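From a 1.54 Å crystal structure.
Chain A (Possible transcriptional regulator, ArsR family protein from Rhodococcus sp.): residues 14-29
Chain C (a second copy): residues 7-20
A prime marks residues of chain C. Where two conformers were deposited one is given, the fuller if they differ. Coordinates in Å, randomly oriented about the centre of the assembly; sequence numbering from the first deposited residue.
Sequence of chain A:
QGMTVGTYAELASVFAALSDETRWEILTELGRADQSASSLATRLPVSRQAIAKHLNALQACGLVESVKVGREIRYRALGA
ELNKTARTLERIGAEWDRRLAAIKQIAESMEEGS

Chain A 14-29: VFAALSDETRWEILTE
Chain C (7-20) TYAELASVFAALSD

No direct hydrogen bond joins the two stretches; two waters and two CA-H...O contacts supply the polar links. Chain A begins in a helix that leads into a type I turn, Ala17 to Asp20, and a second helix runs from Glu21. Chain C is helical from Thr7′ through most of the stretch. Helix 21-29 and this helix run at 124°, with axes 9.4 Å apart at closest. The turn lies against the chain C helix, with Ser19 CA 4.2 Å from Ala12′ CA. The backbones come close here: Ala12′ CA is 3.5 Å from Leu18 O, and Ser19 CA is 3.6 Å from Ala12′ O, both CA-H...O contacts. Leu18 O also accepts from Trp24 NE1 at 2.9 Å; Trp24 has chi1 m and chi2 107°. Leu11′ CD1 sits over one face of the Trp24 six-membered ring, 4.0 Å from the centroid. Trp24 CE3 meets Tyr8′ CE1 at 3.6 Å, ring planes at 40°. Phe15 and Phe15′, both chi1 m, meet obliquely, CD1 to CD1 3.5 Å. Leu18 CD1 lies over one face of the Phe15′ ring, 4.1 Å from its centroid, a CH-pi contact; Leu18′ CB covers Phe15 likewise at 4.2 Å. Water 1 donates to Ser19 OG and Ser19′ OG, 2.9 Å each. Water 2 lies 2.6 Å from both Thr28 OG1 and Tyr8′ OH. Asp20 OD2 caps helix 21-29, accepting from Arg23 N at 2.9 Å.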

ATOM      1  N   VAL A  14      17.520   1.091 -17.413  1.00 11.06           N
ATOM      2  CA  VAL A  14      16.390   0.195 -17.727  1.00 10.84           C
ATOM      3  C   VAL A  14      16.847  -0.921 -18.646  1.00 10.34           C
ATOM      4  O   VAL A  14      16.468  -2.088 -18.418  1.00 11.73           O
ATOM      5  CB  VAL A  14      15.194   0.982 -18.316  1.00 12.39           C
ATOM      6  CG1 VAL A  14      14.131   0.051 -18.945  1.00 11.45           C
ATOM      7  CG2 VAL A  14      14.556   1.836 -17.209  1.00 12.25           C
ATOM      8  N   PHE A  15      17.588  -0.587 -19.715  1.00  9.23           N
ATOM      9  CA  PHE A  15      18.051  -1.653 -20.594  1.00  9.43           C
ATOM     10  C   PHE A  15      18.834  -2.682 -19.775  1.00 10.31           C
ATOM     11  O   PHE A  15      18.644  -3.894 -19.932  1.00 11.03           O
ATOM     12  CB  PHE A  15      18.960  -1.159 -21.703  1.00 10.15           C
ATOM     13  CG  PHE A  15      18.345  -0.144 -22.639  1.00 10.01           C
ATOM     14  CD1 PHE A  15      16.954  -0.055 -22.821  1.00 10.50           C
ATOM     15  CD2 PHE A  15      19.175   0.684 -23.448  1.00 12.40           C
ATOM     16  CE1 PHE A  15      16.407   0.809 -23.800  1.00 11.57           C
ATOM     17  CE2 PHE A  15      18.634   1.610 -24.364  1.00 11.44           C
ATOM     18  CZ  PHE A  15      17.214   1.640 -24.536  1.00 10.67           C
ATOM     19  N   ALA A  16      19.734  -2.211 -18.921  1.00 11.04           N
ATOM     20  CA  ALA A  16      20.543  -3.148 -18.117  1.00 12.35           C
ATOM     21  C   ALA A  16      19.610  -4.017 -17.236  1.00 12.02           C
ATOM     22  O   ALA A  16      19.798  -5.244 -17.095  1.00 13.14           O
ATOM     23  CB  ALA A  16      21.487  -2.396 -17.251  1.00 14.27           C
ATOM     24  N   ALA A  17      18.605  -3.378 -16.630  1.00 12.14           N
ATOM     25  CA  ALA A  17      17.722  -4.094 -15.718  1.00 11.78           C
ATOM     26  C   ALA A  17      16.996  -5.207 -16.486  1.00 11.56           C
ATOM     27  O   ALA A  17      16.872  -6.324 -15.991  1.00 13.67           O
ATOM     28  CB  ALA A  17      16.760  -3.150 -15.045  1.00 12.16           C
ATOM     29  N   LEU A  18      16.570  -4.881 -17.710  1.00 10.23           N
ATOM     30  CA  LEU A  18      15.733  -5.789 -18.510  1.00  9.46           C
ATOM     31  C   LEU A  18      16.615  -6.814 -19.307  1.00 10.92           C
ATOM     32  O   LEU A  18      16.097  -7.594 -20.089  1.00 11.88           O
ATOM     33  CB  LEU A  18      14.906  -4.952 -19.478  1.00  9.53           C
ATOM     34  CG  LEU A  18      13.880  -4.028 -18.821  1.00  8.81           C
ATOM     35  CD1 LEU A  18      12.940  -3.381 -19.863  1.00 11.68           C
ATOM     36  CD2 LEU A  18      13.034  -4.797 -17.787  1.00 10.73           C
ATOM     37  N   SER A  19      17.937  -6.784 -19.116  0.50 10.80           N
ATOM     38  CA  SER A  19      18.801  -7.655 -19.889  0.50 12.42           C
ATOM     39  C   SER A  19      18.988  -9.012 -19.205  0.50 13.11           C
ATOM     40  O   SER A  19      19.717  -9.871 -19.730  0.50 13.32           O
ATOM     41  CB  SER A  19      20.174  -7.020 -20.027  0.50 12.49           C
ATOM     42  OG  SER A  19      20.861  -7.045 -18.779  0.50 12.08           O
ATOM     43  N   ASP A  20      18.312  -9.194 -18.065  1.00 13.66           N
ATOM     44  CA  ASP A  20      18.474 -10.394 -17.228  1.00 16.22           C
ATOM     45  C   ASP A  20      17.184 -11.159 -17.071  1.00 15.99           C
ATOM     46  O   ASP A  20      16.221 -10.597 -16.604  1.00 16.26           O
ATOM     47  CB  ASP A  20      18.947  -9.954 -15.866  1.00 17.88           C
ATOM     48  CG  ASP A  20      19.237 -11.113 -14.962  1.00 23.00           C
ATOM     49  OD1 ASP A  20      20.312 -11.698 -15.092  1.00 30.79           O
ATOM     50  OD2 ASP A  20      18.375 -11.437 -14.121  1.00 30.55           O
ATOM     51  N   GLU A  21      17.190 -12.443 -17.452  0.50 16.41           N
ATOM     52  CA  GLU A  21      16.000 -13.287 -17.376  0.50 17.13           C
ATOM     53  C   GLU A  21      15.462 -13.386 -15.949  0.50 16.47           C
ATOM     54  O   GLU A  21      14.262 -13.333 -15.725  0.50 16.02           O
ATOM     55  CB  GLU A  21      16.303 -14.679 -17.895  0.50 18.66           C
ATOM     56  CG  GLU A  21      15.052 -15.449 -18.214  0.50 20.34           C
ATOM     57  CD  GLU A  21      15.325 -16.729 -18.948  0.50 24.73           C
ATOM     58  OE1 GLU A  21      16.515 -17.114 -19.066  0.50 25.29           O
ATOM     59  OE2 GLU A  21      14.340 -17.347 -19.403  0.50 27.54           O
ATOM     60  N   THR A  22      16.362 -13.481 -14.978  1.00 16.62           N
ATOM     61  CA  THR A  22      15.933 -13.527 -13.568  1.00 16.35           C
ATOM     62  C   THR A  22      15.143 -12.259 -13.165  1.00 15.39           C
ATOM     63  O   THR A  22      14.171 -12.333 -12.461  1.00 14.36           O
ATOM     64  CB  THR A  22      17.129 -13.681 -12.651  1.00 17.76           C
ATOM     65  OG1 THR A  22      17.855 -14.867 -13.023  1.00 20.75           O
ATOM     66  CG2 THR A  22      16.713 -13.730 -11.134  1.00 18.44           C
ATOM     67  N   ARG A  23      15.589 -11.080 -13.609  1.00 14.27           N
ATOM     68  CA  ARG A  23      14.837  -9.851 -13.312  1.00 12.07           C
ATOM     69  C   ARG A  23      13.463  -9.891 -13.979  1.00 11.43           C
ATOM     70  O   ARG A  23      12.528  -9.399 -13.397  1.00 11.74           O
ATOM     71  CB  ARG A  23      15.655  -8.596 -13.640  1.00 13.08           C
ATOM     72  CG  ARG A  23      16.738  -8.428 -12.555  1.00 13.48           C
ATOM     73  CD  ARG A  23      17.390  -7.084 -12.600  1.00 14.83           C
ATOM     74  NE  ARG A  23      18.292  -6.912 -13.708  1.00 17.19           N
ATOM     75  CZ  ARG A  23      19.603  -7.164 -13.661  1.00 19.47           C
ATOM     76  NH1 ARG A  23      20.154  -7.643 -12.541  1.00 19.45           N
ATOM     77  NH2 ARG A  23      20.368  -6.928 -14.729  1.00 19.05           N
ATOM     78  N   TRP A  24      13.340 -10.471 -15.192  1.00 11.55           N
ATOM     79  CA  TRP A  24      12.008 -10.623 -15.811  1.00 12.79           C
ATOM     80  C   TRP A  24      11.113 -11.540 -14.989  1.00 13.61           C
ATOM     81  O   TRP A  24       9.907 -11.304 -14.884  1.00 14.75           O
ATOM     82  CB  TRP A  24      12.110 -11.142 -17.248  1.00 13.07           C
ATOM     83  CG  TRP A  24      12.395 -10.005 -18.244  1.00 12.77           C
ATOM     84  CD1 TRP A  24      13.580  -9.744 -18.904  1.00 13.09           C
ATOM     85  CD2 TRP A  24      11.472  -8.983 -18.656  1.00 12.05           C
ATOM     86  NE1 TRP A  24      13.449  -8.625 -19.686  1.00 12.63           N
ATOM     87  CE2 TRP A  24      12.156  -8.152 -19.590  1.00 14.22           C
ATOM     88  CE3 TRP A  24      10.154  -8.682 -18.313  1.00 14.20           C
ATOM     89  CZ2 TRP A  24      11.558  -7.018 -20.167  1.00 14.49           C
ATOM     90  CZ3 TRP A  24       9.538  -7.592 -18.914  1.00 13.78           C
ATOM     91  CH2 TRP A  24      10.239  -6.772 -19.844  1.00 14.69           C
ATOM     92  N   GLU A  25      11.712 -12.589 -14.435  0.50 14.88           N
ATOM     93  CA  GLU A  25      11.001 -13.551 -13.560  0.50 15.39           C
ATOM     94  C   GLU A  25      10.452 -12.811 -12.331  0.50 15.34           C
ATOM     95  O   GLU A  25       9.314 -13.047 -11.903  0.50 16.19           O
ATOM     96  CB  GLU A  25      11.917 -14.702 -13.089  0.50 16.69           C
ATOM     97  CG  GLU A  25      12.869 -15.297 -14.141  0.50 20.34           C
ATOM     98  CD  GLU A  25      12.168 -16.170 -15.167  0.50 24.71           C
ATOM     99  OE1 GLU A  25      11.059 -16.670 -14.877  0.50 28.15           O
ATOM    100  OE2 GLU A  25      12.733 -16.374 -16.270  0.50 26.70           O
ATOM    101  N   ILE A  26      11.272 -11.924 -11.758  1.00 14.70           N
ATOM    102  CA  ILE A  26      10.855 -11.124 -10.596  1.00 14.08           C
ATOM    103  C   ILE A  26       9.765 -10.144 -10.995  1.00 13.61           C
ATOM    104  O   ILE A  26       8.743 -10.017 -10.304  1.00 13.92           O
ATOM    105  CB  ILE A  26      12.086 -10.407  -9.947  1.00 14.15           C
ATOM    106  CG1 ILE A  26      13.069 -11.425  -9.336  1.00 14.68           C
ATOM    107  CG2 ILE A  26      11.659  -9.255  -8.988  1.00 14.89           C
ATOM    108  CD1 ILE A  26      14.378 -10.806  -8.909  1.00 17.53           C
ATOM    109  N   LEU A  27       9.978  -9.450 -12.111  1.00 12.11           N
ATOM    110  CA  LEU A  27       9.014  -8.446 -12.553  1.00 12.22           C
ATOM    111  C   LEU A  27       7.657  -9.099 -12.793  1.00 12.95           C
ATOM    112  O   LEU A  27       6.624  -8.531 -12.431  1.00 15.19           O
ATOM    113  CB  LEU A  27       9.473  -7.738 -13.858  1.00 12.56           C
ATOM    114  CG  LEU A  27      10.560  -6.703 -13.553  1.00 13.42           C
ATOM    115  CD1 LEU A  27      11.170  -6.173 -14.870  1.00 15.97           C
ATOM    116  CD2 LEU A  27      10.055  -5.463 -12.761  1.00 12.08           C
ATOM    117  N   THR A  28       7.669 -10.278 -13.419  1.00 14.14           N
ATOM    118  CA  THR A  28       6.424 -10.957 -13.745  1.00 15.99           C
ATOM    119  C   THR A  28       5.662 -11.315 -12.458  1.00 16.02           C
ATOM    120  O   THR A  28       4.423 -11.101 -12.353  1.00 16.17           O
ATOM    121  CB  THR A  28       6.726 -12.190 -14.572  1.00 16.82           C
ATOM    122  OG1 THR A  28       7.317 -11.748 -15.798  1.00 19.26           O
ATOM    123  CG2 THR A  28       5.442 -12.936 -14.895  1.00 19.54           C
ATOM    124  N   GLU A  29       6.400 -11.831 -11.484  1.00 15.14           N
ATOM    125  CA  GLU A  29       5.796 -12.074 -10.173  1.00 15.40           C
ATOM    126  C   GLU A  29       5.187 -10.805  -9.573  1.00 15.58           C
ATOM    127  O   GLU A  29       4.013 -10.799  -9.147  1.00 16.34           O
ATOM    128  CB  GLU A  29       6.831 -12.664  -9.207  1.00 15.58           C
ATOM    129  CG  GLU A  29       7.041 -14.180  -9.351  1.00 20.18           C
ATOM    130  CD  GLU A  29       5.726 -15.004  -9.129  1.00 27.19           C
ATOM    131  OE1 GLU A  29       4.911 -14.637  -8.250  1.00 29.05           O
ATOM    132  OE2 GLU A  29       5.485 -16.000  -9.858  1.00 31.60           O
TER
ATOM    133  N   THR C   7       9.494 -15.803 -24.821  1.00 29.38           N
ATOM    134  CA  THR C   7       9.387 -14.348 -24.913  1.00 27.44           C
ATOM    135  C   THR C   7      10.405 -13.639 -24.015  1.00 24.60           C
ATOM    136  O   THR C   7      11.063 -12.679 -24.453  1.00 22.03           O
ATOM    137  CB  THR C   7       7.953 -13.841 -24.613  1.00 28.86           C
ATOM    138  OG1 THR C   7       7.146 -13.970 -25.798  1.00 32.30           O
ATOM    139  CG2 THR C   7       7.956 -12.378 -24.194  1.00 27.89           C
ATOM    140  N   TYR C   8      10.574 -14.107 -22.784  1.00 23.71           N
ATOM    141  CA  TYR C   8      11.484 -13.410 -21.850  1.00 23.40           C
ATOM    142  C   TYR C   8      12.949 -13.610 -22.165  1.00 22.14           C
ATOM    143  O   TYR C   8      13.732 -12.684 -22.041  1.00 21.08           O
ATOM    144  CB  TYR C   8      11.161 -13.699 -20.383  1.00 24.40           C
ATOM    145  CG  TYR C   8       9.764 -13.231 -20.041  1.00 25.40           C
ATOM    146  CD1 TYR C   8       9.471 -11.881 -19.940  1.00 24.11           C
ATOM    147  CD2 TYR C   8       8.717 -14.137 -19.917  1.00 26.15           C
ATOM    148  CE1 TYR C   8       8.193 -11.436 -19.658  1.00 25.58           C
ATOM    149  CE2 TYR C   8       7.436 -13.711 -19.634  1.00 26.75           C
ATOM    150  CZ  TYR C   8       7.179 -12.357 -19.520  1.00 26.67           C
ATOM    151  OH  TYR C   8       5.909 -11.914 -19.229  1.00 29.12           O
ATOM    152  N   ALA C   9      13.319 -14.821 -22.579  1.00 20.87           N
ATOM    153  CA  ALA C   9      14.641 -15.043 -23.163  1.00 19.56           C
ATOM    154  C   ALA C   9      14.962 -14.074 -24.345  1.00 18.45           C
ATOM    155  O   ALA C   9      16.065 -13.546 -24.433  1.00 19.68           O
ATOM    156  CB  ALA C   9      14.779 -16.523 -23.611  1.00 20.64           C
ATOM    157  N   GLU C  10      13.994 -13.831 -25.230  0.50 17.53           N
ATOM    158  CA  GLU C  10      14.190 -12.931 -26.380  0.50 16.94           C
ATOM    159  C   GLU C  10      14.221 -11.470 -25.974  0.50 15.51           C
ATOM    160  O   GLU C  10      14.946 -10.651 -26.572  0.50 15.58           O
ATOM    161  CB  GLU C  10      13.064 -13.076 -27.400  0.50 17.75           C
ATOM    162  CG  GLU C  10      12.981 -14.396 -28.062  0.50 21.13           C
ATOM    163  CD  GLU C  10      11.879 -14.409 -29.099  0.50 26.20           C
ATOM    164  OE1 GLU C  10      11.530 -13.308 -29.613  0.50 28.14           O
ATOM    165  OE2 GLU C  10      11.374 -15.518 -29.398  0.50 28.05           O
ATOM    166  N   LEU C  11      13.390 -11.115 -24.995  1.00 14.98           N
ATOM    167  CA  LEU C  11      13.479  -9.741 -24.435  1.00 14.30           C
ATOM    168  C   LEU C  11      14.790  -9.523 -23.802  1.00 13.44           C
ATOM    169  O   LEU C  11      15.434  -8.504 -24.045  1.00 14.33           O
ATOM    170  CB  LEU C  11      12.399  -9.419 -23.409  1.00 14.77           C
ATOM    171  CG  LEU C  11      11.002  -9.322 -23.972  1.00 15.17           C
ATOM    172  CD1 LEU C  11      10.022  -9.377 -22.824  1.00 15.36           C
ATOM    173  CD2 LEU C  11      10.935  -8.012 -24.700  1.00 15.06           C
ATOM    174  N   ALA C  12      15.217 -10.474 -22.981  1.00 12.54           N
ATOM    175  CA  ALA C  12      16.496 -10.256 -22.278  1.00 12.49           C
ATOM    176  C   ALA C  12      17.640 -10.091 -23.286  1.00 12.90           C
ATOM    177  O   ALA C  12      18.541  -9.274 -23.091  1.00 13.37           O
ATOM    178  CB  ALA C  12      16.745 -11.416 -21.355  1.00 12.57           C
ATOM    179  N   SER C  13      17.626 -10.858 -24.373  0.50 12.61           N
ATOM    180  CA  SER C  13      18.707 -10.735 -25.352  0.50 12.29           C
ATOM    181  C   SER C  13      18.667  -9.332 -25.985  0.50 12.04           C
ATOM    182  O   SER C  13      19.687  -8.667 -26.067  0.50 10.11           O
ATOM    183  CB  SER C  13      18.690 -11.853 -26.418  0.50 13.02           C
ATOM    184  OG  SER C  13      17.637 -11.657 -27.358  0.50 11.63           O
ATOM    185  N   VAL C  14      17.489  -8.848 -26.389  1.00 11.84           N
ATOM    186  CA  VAL C  14      17.451  -7.532 -27.052  1.00 11.93           C
ATOM    187  C   VAL C  14      17.996  -6.467 -26.106  1.00 10.87           C
ATOM    188  O   VAL C  14      18.781  -5.635 -26.498  1.00 11.99           O
ATOM    189  CB  VAL C  14      16.025  -7.166 -27.517  1.00 13.83           C
ATOM    190  CG1 VAL C  14      15.892  -5.652 -27.900  1.00 15.32           C
ATOM    191  CG2 VAL C  14      15.598  -8.140 -28.652  1.00 15.62           C
ATOM    192  N   PHE C  15      17.543  -6.484 -24.840  1.00 11.25           N
ATOM    193  CA  PHE C  15      18.051  -5.431 -23.927  1.00  9.27           C
ATOM    194  C   PHE C  15      19.493  -5.599 -23.598  1.00  9.45           C
ATOM    195  O   PHE C  15      20.188  -4.598 -23.434  1.00 11.66           O
ATOM    196  CB  PHE C  15      17.167  -5.296 -22.711  1.00 10.80           C
ATOM    197  CG  PHE C  15      15.864  -4.691 -23.071  1.00  9.39           C
ATOM    198  CD1 PHE C  15      15.761  -3.338 -23.430  1.00 10.22           C
ATOM    199  CD2 PHE C  15      14.746  -5.497 -23.199  1.00  8.90           C
ATOM    200  CE1 PHE C  15      14.470  -2.786 -23.862  1.00 10.29           C
ATOM    201  CE2 PHE C  15      13.472  -4.932 -23.568  1.00 12.90           C
ATOM    202  CZ  PHE C  15      13.394  -3.578 -23.929  1.00 12.43           C
ATOM    203  N   ALA C  16      19.963  -6.848 -23.526  1.00 10.17           N
ATOM    204  CA  ALA C  16      21.423  -7.053 -23.359  1.00 10.22           C
ATOM    205  C   ALA C  16      22.208  -6.409 -24.548  1.00 11.09           C
ATOM    206  O   ALA C  16      23.242  -5.767 -24.381  1.00 13.52           O
ATOM    207  CB  ALA C  16      21.757  -8.522 -23.292  1.00 10.96           C
ATOM    208  N   ALA C  17      21.689  -6.563 -25.759  1.00 11.03           N
ATOM    209  CA  ALA C  17      22.301  -5.933 -26.976  1.00 12.13           C
ATOM    210  C   ALA C  17      22.252  -4.389 -26.877  1.00 12.70           C
ATOM    211  O   ALA C  17      23.255  -3.707 -27.128  1.00 14.99           O
ATOM    212  CB  ALA C  17      21.547  -6.364 -28.240  1.00 12.45           C
ATOM    213  N   LEU C  18      21.121  -3.840 -26.442  1.00 11.58           N
ATOM    214  CA  LEU C  18      20.936  -2.367 -26.380  1.00 13.42           C
ATOM    215  C   LEU C  18      21.692  -1.700 -25.226  1.00 13.84           C
ATOM    216  O   LEU C  18      21.978  -0.479 -25.239  1.00 14.70           O
ATOM    217  CB  LEU C  18      19.467  -2.032 -26.287  1.00 11.60           C
ATOM    218  CG  LEU C  18      18.555  -2.419 -27.429  1.00 10.67           C
ATOM    219  CD1 LEU C  18      17.137  -2.059 -27.017  1.00 13.05           C
ATOM    220  CD2 LEU C  18      19.033  -1.709 -28.731  1.00 13.42           C
ATOM    221  N   SER C  19      22.025  -2.499 -24.213  1.00 14.10           N
ATOM    222  CA  SER C  19      22.578  -1.959 -22.934  1.00 17.00           C
ATOM    223  C   SER C  19      24.007  -1.420 -23.088  1.00 18.28           C
ATOM    224  O   SER C  19      24.521  -0.654 -22.216  1.00 21.15           O
ATOM    225  CB  SER C  19      22.438  -3.000 -21.814  1.00 16.40           C
ATOM    226  OG  SER C  19      23.280  -4.094 -22.092  1.00 23.74           O
ATOM    227  N   ASP C  20      24.611  -1.701 -24.237  1.00 18.52           N
ATOM    228  CA  ASP C  20      26.046  -1.362 -24.495  1.00 19.78           C
ATOM    229  C   ASP C  20      26.148  -0.105 -25.325  1.00 20.36           C
ATOM    230  O   ASP C  20      25.578  -0.038 -26.395  1.00 19.87           O
ATOM    231  CB  ASP C  20      26.701  -2.511 -25.250  1.00 20.85           C
ATOM    232  CG  ASP C  20      28.179  -2.267 -25.550  1.00 23.43           C
ATOM    233  OD1 ASP C  20      28.492  -1.650 -26.591  1.00 26.20           O
ATOM    234  OD2 ASP C  20      29.040  -2.723 -24.777  1.00 26.80           O
TER
HETATM  235  O   HOH W   1      23.281  -5.603 -19.652  1.00 30.07           O
HETATM  236  O   HOH W   2       6.093 -10.084 -17.405  1.00 24.70           O